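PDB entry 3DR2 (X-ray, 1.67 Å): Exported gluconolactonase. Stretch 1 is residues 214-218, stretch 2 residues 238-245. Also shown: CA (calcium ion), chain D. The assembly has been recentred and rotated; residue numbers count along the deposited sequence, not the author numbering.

Stretch 1 (214-218) SVEIT
Stretch 2 238-245: DGLPDGFC

No hydrogen bond links the two stretches, although their touching parts run in nearly the same direction: the vector from CA of Val 215 to CA of Ile 217 lies 23° from that joining CA of Gly 239 to CA of Phe 244. The backbones stand too far apart for strand pairing, with CA of Val 215 6.8 Å from CA of Leu 240 and CA of Glu 216 6.6 Å from CA of Pro 241. Apolar side chains fill the gap, and the contact buries 260 Å² summed over both sides.

Stretch 1 is extended, with phi/psi of -95/114 at Val 215, -166/177 at Glu 216 and -108/124 at Ile 217; its strand begins at Glu 216 and continues beyond Thr 218. Stretch 2 is loop until Phe 244 (-161/170), where a strand starts. Gly 239 adopts 74/-155, a positive phi that favours glycine. Leu 240 (-110/136), Pro 241 (-84/84) and Asp 242 (-69/-88) follow, and a weak hydrogen bond from Asp 242 N to Leu 240 O, 2.8 Å, spans this bend.

Pro 241, its ring C-gamma endo and its CA-to-CB bond directed toward stretch 1, is the centre of the packing. Val 215, chi1 t and its CA-to-CB bond also toward stretch 2, brings CG1 to 3.5 Å from Pro 241 CD and 3.8 Å from Leu 240 CD2. The CA-to-CB bond of Leu 240 (chi1 m, chi2 t) points sideways, but the end of its side chain comes nearer. Ile 217 (m, t) does likewise, placing CG1 3.7 Å from Pro 241 CB. These are van der Waals separations between carbons. The backbone also takes part, with Glu 216 O 3.9 Å from Pro 241 CG.

The CA-to-CB bond of Phe 244 (chi1 p, chi2 83°) points toward stretch 1, and its ring meets Ile 217 obliquely, Ile 217 CG2 to Phe 244 CZ being 4.4 Å, a looser apolar contact.

The CA-to-CB bond of Glu 216 points away from stretch 2, and its carboxylate (chi1 p, chi2 t, chi3 -129°) bonds within its own stretch. Ser 214 OG (chi1 t) donates to Glu 216 OE2 at 3.0 Å, and Thr 218 OG1 (chi1 m) to Glu 216 OE1 at 2.7 Å, so the carboxylate bridges the hydroxyls of its i-2 and i+2 neighbours.

Asp 242 makes no contact with stretch 1. Its side chain (chi1 t, chi2 -44°) places OD1 2.4 Å from the calcium ion, an anionic oxygen suited to a hard cation. Waters 1 to 4, their O atoms 2.4 to 2.5 Å from the calcium ion, and three atoms from elsewhere in the structure complete its coordination.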

# COMPACT_ATOMS: atom_id res chain seq x y z
N SER A 214 -17.17 18.95 -14.60
CA SER A 214 -16.10 19.92 -14.45
C SER A 214 -15.21 19.59 -13.25
O SER A 214 -15.71 19.18 -12.20
CB SER A 214 -16.69 21.31 -14.27
OG SER A 214 -15.69 22.29 -14.12
N VAL A 215 -13.90 19.75 -13.41
CA VAL A 215 -12.98 19.54 -12.30
C VAL A 215 -12.82 20.95 -11.76
O VAL A 215 -12.27 21.82 -12.44
CB VAL A 215 -11.61 19.02 -12.77
CG1 VAL A 215 -10.63 19.04 -11.61
CG2 VAL A 215 -11.74 17.60 -13.31
N GLU A 216 -13.29 21.18 -10.54
CA GLU A 216 -13.24 22.52 -9.98
C GLU A 216 -13.50 22.54 -8.49
O GLU A 216 -13.78 21.52 -7.86
CB GLU A 216 -14.33 23.37 -10.64
CG GLU A 216 -15.74 22.85 -10.29
CD GLU A 216 -16.87 23.73 -10.79
OE1 GLU A 216 -17.75 24.08 -9.98
OE2 GLU A 216 -16.89 24.06 -11.99
N ILE A 217 -13.39 23.74 -7.93
CA ILE A 217 -13.71 23.97 -6.53
C ILE A 217 -15.00 24.75 -6.67
O ILE A 217 -15.06 25.78 -7.36
CB ILE A 217 -12.67 24.85 -5.81
CG1 ILE A 217 -11.32 24.11 -5.75
CG2 ILE A 217 -13.15 25.16 -4.40
CD1 ILE A 217 -10.24 24.90 -5.04
N THR A 218 -16.05 24.24 -6.04
CA THR A 218 -17.37 24.86 -6.11
C THR A 218 -17.70 25.53 -4.78
O THR A 218 -17.26 25.07 -3.72
CB THR A 218 -18.43 23.79 -6.41
OG1 THR A 218 -17.99 22.99 -7.51
CG2 THR A 218 -19.77 24.43 -6.75
N ASP A 238 -3.13 23.05 -12.67
CA ASP A 238 -2.81 21.68 -13.04
C ASP A 238 -3.30 20.62 -12.07
O ASP A 238 -3.31 20.81 -10.86
CB ASP A 238 -1.30 21.55 -13.20
CG ASP A 238 -0.76 22.40 -14.32
OD1 ASP A 238 -1.01 22.05 -15.50
OD2 ASP A 238 -0.10 23.42 -14.04
N GLY A 239 -3.70 19.48 -12.62
CA GLY A 239 -4.15 18.38 -11.79
C GLY A 239 -5.51 18.58 -11.17
O GLY A 239 -6.35 19.34 -11.67
N LEU A 240 -5.73 17.90 -10.05
CA LEU A 240 -7.01 17.95 -9.36
C LEU A 240 -6.99 18.70 -8.04
O LEU A 240 -6.07 18.54 -7.24
CB LEU A 240 -7.48 16.53 -9.07
CG LEU A 240 -7.47 15.52 -10.22
CD1 LEU A 240 -7.54 14.11 -9.67
CD2 LEU A 240 -8.62 15.81 -11.15
N PRO A 241 -8.01 19.54 -7.79
CA PRO A 241 -8.06 20.26 -6.52
C PRO A 241 -8.70 19.23 -5.59
O PRO A 241 -9.92 19.20 -5.41
CB PRO A 241 -8.97 21.44 -6.84
CG PRO A 241 -9.91 20.88 -7.86
CD PRO A 241 -8.99 20.08 -8.75
N ASP A 242 -7.86 18.35 -5.05
CA ASP A 242 -8.28 17.25 -4.19
C ASP A 242 -8.77 17.76 -2.84
O ASP A 242 -9.96 17.99 -2.64
CB ASP A 242 -7.09 16.30 -4.00
CG ASP A 242 -7.50 14.89 -3.64
OD1 ASP A 242 -8.40 14.73 -2.79
OD2 ASP A 242 -6.91 13.94 -4.20
N GLY A 243 -7.84 17.91 -1.90
CA GLY A 243 -8.20 18.41 -0.58
C GLY A 243 -7.69 19.84 -0.45
O GLY A 243 -6.76 20.23 -1.15
N PHE A 244 -8.28 20.61 0.46
CA PHE A 244 -7.86 21.99 0.65
C PHE A 244 -8.33 22.51 2.01
O PHE A 244 -9.12 21.86 2.69
CB PHE A 244 -8.43 22.87 -0.47
CG PHE A 244 -9.92 22.73 -0.64
CD1 PHE A 244 -10.80 23.45 0.15
CD2 PHE A 244 -10.44 21.87 -1.61
CE1 PHE A 244 -12.18 23.32 -0.01
CE2 PHE A 244 -11.81 21.73 -1.78
CZ PHE A 244 -12.69 22.45 -0.97
N CYS A 245 -7.83 23.68 2.40
CA CYS A 245 -8.23 24.27 3.66
C CYS A 245 -8.39 25.77 3.49
O CYS A 245 -7.98 26.34 2.48
CB CYS A 245 -7.19 23.98 4.75
SG CYS A 245 -5.56 24.70 4.47
CA CA D . -9.59 13.62 -1.03
O HOH W 1 -10.13 15.78 -0.14
O HOH W 2 -9.02 11.37 -2.08
O HOH W 3 -9.58 13.01 1.30
O HOH W 4 -7.57 14.78 -0.28